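Local coordinates for protein D-threo-3-hydroxyaspartate dehydratase (Delftia, PDB 3WQC) that catalyses the pyridoxal phosphate-dependent deamination of D-threo-3-hydroxyaspartate to oxaloacetate and ammonium, at residues B[272-277]-B[353-358]. Sequence-based numbering, arbitrary orientation.
Sequences ATVIGH and TRLRIL
An antiparallel β-pairing joins A272–V274 to T353–L355 at the start of strand 354-358. A272 and L355 form a hydrogen-bonded pair: A272 N donates to L355 O and L355 N to A272 O, each at 2.9 Å. A third bond, V274 N to T353 O at 2.8 Å, continues the ladder. The oxygens of A272 and T353 each also take a CA-H...O contact, A272 O from R354 CA at 3.3 Å and T353 O from T273 CA at 3.4 Å. The pairing belongs to the mixed β-sheet of the C-terminal serine dehydratase-type domain, away from the pyridoxal phosphate pocket of the barrel domain. On one face, V274 sets CG2 anti to its carbonyl carbon, bringing that methyl 4.0 Å from L355 CD1 and alongside T353 CB. A272 CB lies on this face too, 4.4 Å from I357 CG1. T273 and R354, a non-hydrogen-bonded pair, occupy the other face. The arginine chain, extended from CG to NE, passes T273 OG1 obliquely, with CG 4.1 Å away. Their polar ends bond to the N-terminal segment: R354 NH1 to L15 O and L18 O, T273 OG1 to T20 OG1. H100 of the second subunit packs on both side chains. Beyond the pairing, I275 and G276 form a classic β-bulge opposite I285, on strand 283-286.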
# COMPACT_ATOMS: atom_id res chain seq x y z
N ALA B 272 -16.20 4.20 -3.87
CA ALA B 272 -16.43 2.86 -3.39
C ALA B 272 -17.88 2.53 -3.58
O ALA B 272 -18.70 3.45 -3.58
CB ALA B 272 -16.06 2.76 -1.89
N THR B 273 -18.20 1.27 -3.67
CA THR B 273 -19.58 0.81 -3.71
C THR B 273 -19.95 0.03 -2.47
O THR B 273 -19.13 -0.82 -1.98
CB THR B 273 -19.77 -0.15 -4.95
OG1 THR B 273 -19.53 0.60 -6.14
CG2 THR B 273 -21.20 -0.67 -5.08
N VAL B 274 -21.23 0.19 -1.98
CA VAL B 274 -21.69 -0.64 -0.91
C VAL B 274 -22.06 -2.05 -1.47
O VAL B 274 -22.85 -2.16 -2.45
CB VAL B 274 -22.97 -0.00 -0.30
CG1 VAL B 274 -23.53 -0.99 0.75
CG2 VAL B 274 -22.58 1.31 0.42
N ILE B 275 -21.44 -3.11 -0.93
CA ILE B 275 -21.64 -4.45 -1.42
C ILE B 275 -22.33 -5.38 -0.39
O ILE B 275 -22.64 -6.54 -0.70
CB ILE B 275 -20.29 -5.09 -1.88
CG1 ILE B 275 -19.30 -5.13 -0.70
CG2 ILE B 275 -19.71 -4.30 -3.05
CD1 ILE B 275 -18.00 -5.94 -1.01
N GLY B 276 -22.65 -4.86 0.79
CA GLY B 276 -23.32 -5.72 1.78
C GLY B 276 -23.50 -4.99 3.08
O GLY B 276 -23.14 -3.81 3.18
N HIS B 277 -24.11 -5.68 4.06
CA HIS B 277 -24.31 -5.15 5.39
C HIS B 277 -24.17 -6.20 6.48
O HIS B 277 -24.33 -7.42 6.22
CB HIS B 277 -25.73 -4.58 5.50
CG HIS B 277 -26.04 -3.51 4.51
ND1 HIS B 277 -26.53 -3.75 3.23
CD2 HIS B 277 -25.79 -2.16 4.58
CE1 HIS B 277 -26.66 -2.57 2.57
NE2 HIS B 277 -26.18 -1.60 3.38
N THR B 353 -25.02 1.60 -3.53
CA THR B 353 -24.72 3.05 -3.28
C THR B 353 -23.24 3.32 -3.48
O THR B 353 -22.40 2.49 -3.03
CB THR B 353 -25.05 3.44 -1.81
OG1 THR B 353 -26.40 3.17 -1.57
CG2 THR B 353 -24.77 4.93 -1.49
N ARG B 354 -22.96 4.39 -4.20
CA ARG B 354 -21.55 4.85 -4.37
C ARG B 354 -21.24 5.93 -3.37
O ARG B 354 -22.06 6.90 -3.16
CB ARG B 354 -21.33 5.39 -5.77
CG ARG B 354 -21.35 4.27 -6.76
CD ARG B 354 -21.13 4.71 -8.16
NE ARG B 354 -20.99 3.41 -8.84
CZ ARG B 354 -20.06 3.09 -9.73
NH1 ARG B 354 -19.28 4.02 -10.23
NH2 ARG B 354 -20.01 1.83 -10.17
N LEU B 355 -20.06 5.84 -2.76
CA LEU B 355 -19.61 6.78 -1.70
C LEU B 355 -18.19 7.21 -2.08
O LEU B 355 -17.58 6.62 -2.96
CB LEU B 355 -19.54 6.05 -0.37
CG LEU B 355 -20.84 5.56 0.18
CD1 LEU B 355 -20.60 4.67 1.37
CD2 LEU B 355 -21.78 6.75 0.47
N ARG B 356 -17.66 8.24 -1.44
CA ARG B 356 -16.27 8.63 -1.67
C ARG B 356 -15.60 8.65 -0.29
O ARG B 356 -16.14 9.20 0.65
CB ARG B 356 -16.22 10.01 -2.39
CG ARG B 356 -16.64 9.79 -3.85
CD ARG B 356 -16.98 11.09 -4.52
NE ARG B 356 -15.83 11.96 -4.78
CZ ARG B 356 -15.96 13.14 -5.40
NH1 ARG B 356 -14.87 13.88 -5.61
NH2 ARG B 356 -17.18 13.61 -5.76
N ILE B 357 -14.40 8.13 -0.20
CA ILE B 357 -13.75 8.04 1.12
C ILE B 357 -12.51 8.93 1.14
O ILE B 357 -11.65 8.84 0.22
CB ILE B 357 -13.30 6.59 1.45
CG1 ILE B 357 -14.39 5.50 1.12
CG2 ILE B 357 -12.67 6.47 2.81
CD1 ILE B 357 -15.64 5.74 1.95
N LEU B 358 -12.45 9.87 2.08
CA LEU B 358 -11.23 10.69 2.17
C LEU B 358 -10.15 9.89 2.90
O LEU B 358 -10.42 9.29 3.95
CB LEU B 358 -11.47 12.01 2.98
CG LEU B 358 -12.60 12.92 2.40
CD1 LEU B 358 -12.78 14.14 3.35
CD2 LEU B 358 -12.25 13.27 0.95